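Local coordinates for protein ADP/ATP-dependent NAD(P)H-hydrate dehydratase (Bacillus subtilis, PDB 3RPZ) that dehydrates damaged, hydrated NADH or NADPH back to the normal cofactor, probably at the expense of ADP or ATP, at residues N209-L221 with S258-I270. Sequence-based numbering, arbitrary orientation.
Sequences NGALAKGGTGDTL and SAHTLLAHELSDI. With AMP (adenosine monophosphate), chain C.
Leu212 packs against one face of the AMP adenine and, on its other side, against Leu267: CB lies 3.4 Å from AMP N9, CD1 lies 3.5 Å from AMP N3, and CD2 packs obliquely on Leu267 CD1. The carbonyls of His260 and Leu262 each accept a hydrogen bond from Lys214 NZ, which stands well above both carbonyl planes, 2.8 Å from His260 O and 2.8 Å from Leu262 O. A lysine suits this place because its long chain, bent at chi3 (-66°), carries one cation to several buried oxygens, Met54 O of the second subunit among them. Beside it, Ala211 is small enough for its CA to approach Ala259 O at 3.2 Å in a CA-H...O contact, while its CB meets Leu262 CD2. One water donates to both Ala211 O and Leu262 O.

Further along, the methyl of Ala264 fits against Gly216 C (3.5 Å), where the positive phi favours glycine. Gly218 N donates to AMP O1P (2.9 Å); glycine fits here because a CB would collide with AMP O3P. Thr217 turns OG1 inward to Leu212 O (2.7 Å), leaving CG2 for Ala264 and Leu267.

The contact thus sets the nucleotide-binding start of helix 217-231 on helix 264-277, where the axes of 217-221 and 264-270 run 38° apart, with helices 235-256 and 44-54 packing alongside and the second subunit bonding directly to Lys214 and Glu266.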
loop_
_atom_site.group_PDB
_atom_site.type_symbol
_atom_site.label_atom_id
_atom_site.label_comp_id
_atom_site.label_asym_id
_atom_site.label_seq_id
_atom_site.Cartn_x
_atom_site.Cartn_y
_atom_site.Cartn_z
ATOM N N ASN A 209 23.133 7.049 11.127
ATOM C CA ASN A 209 23.380 6.166 12.259
ATOM C C ASN A 209 23.138 4.728 11.859
ATOM O O ASN A 209 22.861 4.486 10.649
ATOM C CB ASN A 209 22.567 6.580 13.471
ATOM C CG ASN A 209 21.100 6.561 13.211
ATOM O OD1 ASN A 209 20.613 5.662 12.515
ATOM N ND2 ASN A 209 20.346 7.579 13.707
ATOM N N GLY A 210 23.246 3.794 12.797
ATOM C CA GLY A 210 23.108 2.390 12.461
ATOM C C GLY A 210 21.720 1.971 12.002
ATOM O O GLY A 210 21.537 0.845 11.535
ATOM N N ALA A 211 20.733 2.844 12.084
ATOM C CA ALA A 211 19.431 2.545 11.454
ATOM C C ALA A 211 19.592 2.308 9.982
ATOM O O ALA A 211 18.793 1.584 9.361
ATOM C CB ALA A 211 18.395 3.611 11.744
ATOM N N LEU A 212 20.609 2.908 9.383
ATOM C CA LEU A 212 20.893 2.756 7.949
ATOM C C LEU A 212 21.569 1.447 7.585
ATOM O O LEU A 212 21.692 1.126 6.401
ATOM C CB LEU A 212 21.726 3.944 7.422
ATOM C CG LEU A 212 21.037 5.285 7.494
ATOM C CD1 LEU A 212 22.038 6.391 7.188
ATOM C CD2 LEU A 212 19.844 5.345 6.541
ATOM N N ALA A 213 22.019 0.696 8.580
ATOM C CA ALA A 213 22.769 -0.561 8.364
ATOM C C ALA A 213 21.836 -1.748 8.091
ATOM O O ALA A 213 21.709 -2.677 8.881
ATOM C CB ALA A 213 23.684 -0.834 9.561
ATOM N N LYS A 214 21.118 -1.614 6.969
ATOM C CA LYS A 214 20.071 -2.603 6.602
ATOM C C LYS A 214 19.852 -2.510 5.115
ATOM O O LYS A 214 19.916 -1.441 4.519
ATOM C CB LYS A 214 18.792 -2.385 7.380
ATOM C CG LYS A 214 17.807 -3.561 7.309
ATOM C CD LYS A 214 16.530 -3.333 8.050
ATOM C CE LYS A 214 16.704 -3.220 9.562
ATOM N NZ LYS A 214 15.456 -2.765 10.227
ATOM N N GLY A 215 19.514 -3.637 4.510
ATOM C CA GLY A 215 19.290 -3.710 3.078
ATOM C C GLY A 215 18.340 -2.642 2.558
ATOM O O GLY A 215 17.246 -2.443 3.080
ATOM N N GLY A 216 18.774 -2.059 1.427
ATOM C CA GLY A 216 17.967 -1.115 0.711
ATOM C C GLY A 216 18.347 0.319 0.883
ATOM O O GLY A 216 17.983 1.183 0.082
ATOM N N THR A 217 19.003 0.653 1.998
ATOM C CA THR A 217 19.241 2.066 2.241
ATOM C C THR A 217 20.141 2.713 1.200
ATOM O O THR A 217 19.948 3.907 0.871
ATOM C CB THR A 217 19.745 2.326 3.653
ATOM O OG1 THR A 217 20.982 1.655 3.800
ATOM C CG2 THR A 217 18.743 1.851 4.712
ATOM N N GLY A 218 21.124 1.992 0.650
ATOM C CA GLY A 218 21.937 2.546 -0.390
ATOM C C GLY A 218 21.214 2.672 -1.718
ATOM O O GLY A 218 21.509 3.544 -2.521
ATOM N N ASP A 219 20.220 1.810 -1.922
ATOM C CA ASP A 219 19.380 1.896 -3.109
ATOM C C ASP A 219 18.562 3.187 -3.062
ATOM O O ASP A 219 18.443 3.927 -4.061
ATOM C CB ASP A 219 18.522 0.628 -3.243
ATOM C CG ASP A 219 19.325 -0.623 -3.230
ATOM O OD1 ASP A 219 20.393 -0.689 -3.913
ATOM O OD2 ASP A 219 18.919 -1.590 -2.539
ATOM N N THR A 220 17.936 3.484 -1.901
ATOM C CA THR A 220 17.269 4.738 -1.700
ATOM C C THR A 220 18.215 5.946 -1.978
ATOM O O THR A 220 17.840 6.942 -2.599
ATOM C CB THR A 220 16.728 4.790 -0.283
ATOM O OG1 THR A 220 15.756 3.752 -0.087
ATOM C CG2 THR A 220 16.079 6.134 0.024
ATOM N N LEU A 221 19.434 5.893 -1.416
ATOM C CA LEU A 221 20.391 6.971 -1.605
ATOM C C LEU A 221 20.645 7.236 -3.083
ATOM O O LEU A 221 20.670 8.400 -3.504
ATOM C CB LEU A 221 21.707 6.709 -0.854
ATOM C CG LEU A 221 22.774 7.742 -1.126
ATOM C CD1 LEU A 221 22.401 9.106 -0.575
ATOM C CD2 LEU A 221 24.116 7.269 -0.516
ATOM N N SER A 258 13.188 2.770 17.418
ATOM C CA SER A 258 14.466 2.068 17.567
ATOM C C SER A 258 15.241 1.993 16.266
ATOM O O SER A 258 14.695 1.688 15.199
ATOM C CB SER A 258 14.264 0.625 18.103
ATOM O OG SER A 258 15.487 -0.103 17.981
ATOM N N ALA A 259 16.551 2.203 16.357
ATOM C CA ALA A 259 17.432 2.093 15.236
ATOM C C ALA A 259 17.473 0.701 14.607
ATOM O O ALA A 259 17.894 0.577 13.476
ATOM C CB ALA A 259 18.892 2.512 15.632
ATOM N N HIS A 260 17.015 -0.308 15.303
ATOM C CA HIS A 260 16.971 -1.645 14.716
ATOM C C HIS A 260 15.860 -1.824 13.742
ATOM O O HIS A 260 15.838 -2.852 13.022
ATOM C CB HIS A 260 16.806 -2.661 15.823
ATOM C CG HIS A 260 17.998 -2.768 16.706
ATOM N ND1 HIS A 260 19.197 -3.301 16.288
ATOM C CD2 HIS A 260 18.170 -2.414 17.996
ATOM C CE1 HIS A 260 20.062 -3.255 17.282
ATOM N NE2 HIS A 260 19.454 -2.752 18.349
ATOM N N THR A 261 14.914 -0.886 13.674
ATOM C CA THR A 261 13.581 -1.160 13.102
ATOM C C THR A 261 13.277 -0.365 11.827
ATOM O O THR A 261 12.212 -0.586 11.257
ATOM C CB THR A 261 12.470 -0.923 14.102
ATOM O OG1 THR A 261 12.351 0.498 14.389
ATOM C CG2 THR A 261 12.693 -1.662 15.424
ATOM N N LEU A 262 14.171 0.508 11.346
ATOM C CA LEU A 262 13.922 1.305 10.132
ATOM C C LEU A 262 13.859 0.421 8.904
ATOM O O LEU A 262 14.664 -0.466 8.748
ATOM C CB LEU A 262 15.010 2.340 9.965
ATOM C CG LEU A 262 14.909 3.264 8.746
ATOM C CD1 LEU A 262 13.713 4.196 8.786
ATOM C CD2 LEU A 262 16.213 4.082 8.610
ATOM N N LEU A 263 12.933 0.715 8.004
ATOM C CA LEU A 263 12.949 0.127 6.652
ATOM C C LEU A 263 13.307 1.239 5.681
ATOM O O LEU A 263 12.803 2.356 5.790
ATOM C CB LEU A 263 11.585 -0.459 6.328
ATOM C CG LEU A 263 11.119 -1.562 7.271
ATOM C CD1 LEU A 263 9.689 -2.014 6.979
ATOM C CD2 LEU A 263 12.065 -2.774 7.140
ATOM N N ALA A 264 14.135 0.940 4.688
ATOM C CA ALA A 264 14.678 1.936 3.788
ATOM C C ALA A 264 13.633 2.817 3.165
ATOM O O ALA A 264 13.865 4.027 3.032
ATOM C CB ALA A 264 15.511 1.278 2.687
ATOM N N HIS A 265 12.501 2.279 2.723
ATOM C CA HIS A 265 11.521 3.155 2.084
ATOM C C HIS A 265 11.018 4.238 2.957
ATOM O O HIS A 265 10.567 5.279 2.448
ATOM C CB HIS A 265 10.352 2.342 1.515
ATOM C CG HIS A 265 9.447 1.740 2.513
ATOM N ND1 HIS A 265 8.306 2.339 3.024
ATOM C CD2 HIS A 265 9.525 0.526 3.099
ATOM C CE1 HIS A 265 7.740 1.517 3.902
ATOM N NE2 HIS A 265 8.438 0.397 3.932
ATOM N N GLU A 266 11.069 4.054 4.281
ATOM C CA GLU A 266 10.629 5.082 5.196
ATOM C C GLU A 266 11.527 6.319 5.179
ATOM O O GLU A 266 11.081 7.407 5.479
ATOM C CB GLU A 266 10.528 4.543 6.603
ATOM C CG GLU A 266 9.448 3.462 6.683
ATOM C CD GLU A 266 9.400 2.761 8.024
ATOM O OE1 GLU A 266 10.436 2.289 8.500
ATOM O OE2 GLU A 266 8.244 2.677 8.604
ATOM N N LEU A 267 12.782 6.180 4.759
ATOM C CA LEU A 267 13.641 7.331 4.562
ATOM C C LEU A 267 13.027 8.333 3.586
ATOM O O LEU A 267 13.026 9.547 3.848
ATOM C CB LEU A 267 15.040 6.926 4.056
ATOM C CG LEU A 267 15.881 6.095 4.985
ATOM C CD1 LEU A 267 17.039 5.473 4.209
ATOM C CD2 LEU A 267 16.396 6.965 6.138
ATOM N N SER A 268 12.482 7.838 2.495
ATOM C CA SER A 268 11.774 8.641 1.508
ATOM C C SER A 268 10.503 9.293 2.045
ATOM O O SER A 268 10.107 10.338 1.596
ATOM C CB SER A 268 11.391 7.781 0.303
ATOM O OG SER A 268 12.510 7.256 -0.275
ATOM N N ASP A 269 9.846 8.605 2.959
ATOM C CA ASP A 269 8.593 9.054 3.572
ATOM C C ASP A 269 8.947 10.216 4.564
ATOM O O ASP A 269 8.103 11.088 4.838
ATOM C CB ASP A 269 7.839 7.972 4.439
ATOM C CG ASP A 269 7.254 6.677 3.751
ATOM O OD1 ASP A 269 6.989 6.639 2.556
ATOM O OD2 ASP A 269 7.002 5.669 4.566
ATOM N N ILE A 270 10.131 10.169 5.207
ATOM C CA ILE A 270 10.609 11.126 6.235
ATOM C C ILE A 270 11.195 12.373 5.589
ATOM O O ILE A 270 11.128 13.485 6.128
ATOM C CB ILE A 270 11.714 10.424 7.127
ATOM C CG1 ILE A 270 11.048 9.343 7.971
ATOM C CG2 ILE A 270 12.561 11.380 8.006
ATOM C CD1 ILE A 270 12.036 8.297 8.548
HETATM P P AMP C . 24.387 0.094 0.857
HETATM O O1P AMP C . 22.864 -0.264 1.003
HETATM O O2P AMP C . 25.149 -0.978 1.531
HETATM O O3P AMP C . 24.647 0.326 -0.618
HETATM O "O5'" AMP C . 24.432 1.506 1.435
HETATM C "C5'" AMP C . 24.258 1.706 2.891
HETATM C "C4'" AMP C . 23.923 3.132 3.156
HETATM O "O4'" AMP C . 23.616 3.309 4.578
HETATM C "C3'" AMP C . 25.013 4.130 2.834
HETATM O "O3'" AMP C . 24.433 5.395 2.585
HETATM C "C2'" AMP C . 25.756 4.096 4.179
HETATM O "O2'" AMP C . 26.680 5.188 4.348
HETATM C "C1'" AMP C . 24.605 4.162 5.157
HETATM N N9 AMP C . 24.928 3.534 6.444
HETATM C C8 AMP C . 24.930 2.223 6.720
HETATM N N7 AMP C . 25.299 1.981 8.020
HETATM C C5 AMP C . 25.499 3.210 8.537
HETATM C C6 AMP C . 25.945 3.694 9.866
HETATM N N6 AMP C . 26.208 2.795 10.835
HETATM N N1 AMP C . 26.059 5.014 9.990
HETATM C C2 AMP C . 25.796 5.897 9.016
HETATM N N3 AMP C . 25.406 5.532 7.756
HETATM C C4 AMP C . 25.310 4.247 7.577
HETATM O O HOH W 1 16.938 0.572 7.290
HETATM O O HOH W 2 17.211 -0.320 11.005
HETATM O O HOH W 3 15.981 -1.173 5.216
HETATM O O HOH W 4 13.155 4.659 -0.826
#